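Local coordinates for protein hydrolase, putative (Plasmodium vivax, PDB 2B30) that probably acts as a metal-dependent phosphatase of the HAD superfamily, Cof-like subfamily IIB, and carries a bound calcium ion, at residues 38-43 against 282-287. Residues are numbered along the deposited sequence; the frame is centred on the assembly and turned at random.
Sequences LFVDKD and VSHREG
Val-40 meets a type I beta turn, His-284 to Gly-287, in the Rossmann-like core domain of a HAD-family hydrolase, and the pair illustrates how two loops can join mainly through one branched side chain without any hydrogen bond between them. One methyl, CG1, stands over a face of the His-284 imidazole in a CH-pi contact, 4.2 Å from the ring centroid and 28° off the ring normal. With chi1 at -176°, CG1 lies anti to the backbone N and CG2 anti to the carbonyl carbon, which sends the methyls to different parts of the turn. CG1 faces its side chains, also touching Arg-285 CB at 3.8 Å; CG2 rests against its main chain, with His-284 O and Arg-285 CA each 3.8 Å away. Phe-39 O comes to the imidazole edge, 4.0 Å from His-284 CD2.

The turn itself is closed by Gly-287 N bonding to His-284 O and braced by Glu-286, whose OE1 accepts from both N and OG of Ser-283; Gly-287 occupies the N-cap position of helix 288-297. Asn-267 OD1 accepts from His-284 N, tying the turn to a neighbouring loop. The side chain of Phe-39 sets out away from the turn; its ring forms a cation-pi pair with Arg-70, and it lies about 4 Å from the side chain of the calcium ligand Asp-35. The Arg-285 chain bends at chi3 (82°), bringing NH2 to the imidazole edge, in the ring plane, 3.6 Å from His-284 CE1.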
ATOM      1  N   LEU A  38      -3.990 -18.168  12.772  1.00 39.32           N
ATOM      2  CA  LEU A  38      -4.731 -18.453  14.001  1.00 40.78           C
ATOM      3  C   LEU A  38      -5.652 -19.684  13.841  1.00 41.92           C
ATOM      4  O   LEU A  38      -5.738 -20.519  14.736  1.00 42.68           O
ATOM      5  CB  LEU A  38      -5.556 -17.220  14.381  1.00 40.82           C
ATOM      6  CG  LEU A  38      -6.152 -17.121  15.785  1.00 42.16           C
ATOM      7  CD1 LEU A  38      -5.060 -16.936  16.824  1.00 43.51           C
ATOM      8  CD2 LEU A  38      -7.144 -15.961  15.861  1.00 42.45           C
ATOM      9  N   PHE A  39      -6.333 -19.786  12.702  1.00 40.59           N
ATOM     10  CA  PHE A  39      -7.260 -20.876  12.423  1.00 40.58           C
ATOM     11  C   PHE A  39      -6.597 -21.898  11.508  1.00 43.24           C
ATOM     12  O   PHE A  39      -6.120 -21.528  10.430  1.00 41.85           O
ATOM     13  CB  PHE A  39      -8.499 -20.310  11.738  1.00 41.49           C
ATOM     14  CG  PHE A  39      -9.544 -21.334  11.402  1.00 41.68           C
ATOM     15  CD1 PHE A  39     -10.668 -21.481  12.207  1.00 40.31           C
ATOM     16  CD2 PHE A  39      -9.418 -22.132  10.267  1.00 42.30           C
ATOM     17  CE1 PHE A  39     -11.642 -22.412  11.896  1.00 40.81           C
ATOM     18  CE2 PHE A  39     -10.392 -23.067   9.953  1.00 43.58           C
ATOM     19  CZ  PHE A  39     -11.508 -23.206  10.771  1.00 40.10           C
ATOM     20  N   VAL A  40      -6.608 -23.174  11.918  1.00 45.11           N
ATOM     21  CA  VAL A  40      -5.837 -24.229  11.242  1.00 46.35           C
ATOM     22  C   VAL A  40      -6.639 -24.949  10.139  1.00 47.83           C
ATOM     23  O   VAL A  40      -6.259 -24.899   8.969  1.00 49.02           O
ATOM     24  CB  VAL A  40      -5.284 -25.256  12.265  1.00 48.30           C
ATOM     25  CG1 VAL A  40      -4.395 -26.288  11.585  1.00 47.74           C
ATOM     26  CG2 VAL A  40      -4.510 -24.550  13.373  1.00 48.95           C
ATOM     27  N   ASP A  41      -7.735 -25.616  10.506  1.00 49.32           N
ATOM     28  CA  ASP A  41      -8.600 -26.323   9.535  1.00 49.49           C
ATOM     29  C   ASP A  41      -9.962 -26.668  10.144  1.00 49.47           C
ATOM     30  O   ASP A  41     -10.249 -26.265  11.271  1.00 49.88           O
ATOM     31  CB  ASP A  41      -7.910 -27.591   8.996  1.00 49.99           C
ATOM     32  CG  ASP A  41      -7.524 -28.579  10.093  1.00 50.47           C
ATOM     33  OD1 ASP A  41      -8.280 -28.753  11.085  1.00 49.78           O
ATOM     34  OD2 ASP A  41      -6.450 -29.201   9.937  1.00 48.83           O
ATOM     35  N   LYS A  42     -10.791 -27.402   9.397  1.00 49.85           N
ATOM     36  CA  LYS A  42     -12.114 -27.862   9.871  1.00 50.85           C
ATOM     37  C   LYS A  42     -12.152 -28.371  11.322  1.00 51.20           C
ATOM     38  O   LYS A  42     -12.945 -27.892  12.144  1.00 49.17           O
ATOM     39  CB  LYS A  42     -12.628 -28.987   8.964  1.00 51.35           C
ATOM     40  N   ASP A  43     -11.275 -29.329  11.627  1.00 51.46           N
ATOM     41  CA  ASP A  43     -11.331 -30.093  12.886  1.00 49.52           C
ATOM     42  C   ASP A  43     -10.682 -29.344  14.048  1.00 47.60           C
ATOM     43  O   ASP A  43     -11.274 -29.212  15.118  1.00 43.03           O
ATOM     44  CB  ASP A  43     -10.637 -31.457  12.722  1.00 49.38           C
ATOM     45  CG  ASP A  43     -10.858 -32.068  11.349  1.00 50.97           C
ATOM     46  OD1 ASP A  43     -12.022 -32.122  10.889  1.00 50.40           O
ATOM     47  OD2 ASP A  43      -9.857 -32.483  10.725  1.00 51.74           O
ATOM     48  N   VAL A 282       7.861 -21.972  14.395  1.00 44.45           N
ATOM     49  CA  VAL A 282       6.748 -22.833  14.723  1.00 45.39           C
ATOM     50  C   VAL A 282       5.595 -22.540  13.748  1.00 45.29           C
ATOM     51  O   VAL A 282       5.473 -21.425  13.237  1.00 46.50           O
ATOM     52  CB  VAL A 282       6.388 -22.631  16.224  1.00 47.02           C
ATOM     53  CG1 VAL A 282       5.575 -21.358  16.434  1.00 49.11           C
ATOM     54  CG2 VAL A 282       5.670 -23.828  16.792  1.00 48.13           C
ATOM     55  N   SER A 283       4.784 -23.553  13.455  1.00 44.66           N
ATOM     56  CA  SER A 283       3.713 -23.418  12.465  1.00 44.27           C
ATOM     57  C   SER A 283       2.364 -23.167  13.142  1.00 44.03           C
ATOM     58  O   SER A 283       2.238 -23.263  14.371  1.00 42.43           O
ATOM     59  CB  SER A 283       3.646 -24.660  11.578  1.00 43.30           C
ATOM     60  OG  SER A 283       3.413 -25.811  12.354  1.00 44.70           O
ATOM     61  N   HIS A 284       1.362 -22.831  12.335  1.00 43.04           N
ATOM     62  CA  HIS A 284       0.059 -22.466  12.878  1.00 43.72           C
ATOM     63  C   HIS A 284      -0.589 -23.571  13.710  1.00 46.03           C
ATOM     64  O   HIS A 284      -1.168 -23.277  14.756  1.00 45.85           O
ATOM     65  CB  HIS A 284      -0.887 -21.947  11.795  1.00 41.91           C
ATOM     66  CG  HIS A 284      -1.276 -22.965  10.773  1.00 43.03           C
ATOM     67  ND1 HIS A 284      -0.421 -23.953  10.332  1.00 45.03           N
ATOM     68  CD2 HIS A 284      -2.425 -23.124  10.077  1.00 41.78           C
ATOM     69  CE1 HIS A 284      -1.034 -24.688   9.422  1.00 41.90           C
ATOM     70  NE2 HIS A 284      -2.252 -24.206   9.249  1.00 43.31           N
ATOM     71  N   ARG A 285      -0.465 -24.831  13.288  1.00 48.30           N
ATOM     72  CA  ARG A 285      -1.008 -25.947  14.089  1.00 51.09           C
ATOM     73  C   ARG A 285      -0.176 -26.227  15.349  1.00 48.76           C
ATOM     74  O   ARG A 285      -0.701 -26.691  16.353  1.00 47.06           O
ATOM     75  CB  ARG A 285      -1.149 -27.217  13.249  1.00 52.24           C
ATOM     76  CG  ARG A 285       0.152 -27.929  12.942  1.00 54.20           C
ATOM     77  CD  ARG A 285      -0.064 -29.020  11.897  1.00 55.70           C
ATOM     78  NE  ARG A 285      -0.073 -28.495  10.532  1.00 57.25           N
ATOM     79  CZ  ARG A 285       1.004 -28.048   9.883  1.00 60.34           C
ATOM     80  NH1 ARG A 285       2.203 -28.036  10.472  1.00 60.87           N
ATOM     81  NH2 ARG A 285       0.884 -27.601   8.633  1.00 60.72           N
ATOM     82  N   GLU A 286       1.118 -25.937  15.290  1.00 49.34           N
ATOM     83  CA  GLU A 286       1.972 -26.025  16.471  1.00 49.38           C
ATOM     84  C   GLU A 286       1.763 -24.837  17.424  1.00 49.01           C
ATOM     85  O   GLU A 286       2.479 -24.721  18.421  1.00 50.93           O
ATOM     86  CB  GLU A 286       3.447 -26.087  16.069  1.00 48.24           C
ATOM     87  CG  GLU A 286       3.868 -27.276  15.217  1.00 50.25           C
ATOM     88  CD  GLU A 286       5.335 -27.164  14.756  1.00 52.51           C
ATOM     89  OE1 GLU A 286       5.586 -26.749  13.599  1.00 56.02           O
ATOM     90  OE2 GLU A 286       6.245 -27.478  15.555  1.00 55.26           O
ATOM     91  N   GLY A 287       0.822 -23.942  17.110  1.00 47.11           N
ATOM     92  CA  GLY A 287       0.447 -22.841  18.013  1.00 45.24           C
ATOM     93  C   GLY A 287       1.324 -21.602  17.904  1.00 42.73           C
ATOM     94  O   GLY A 287       1.817 -21.103  18.907  1.00 41.29           O
TER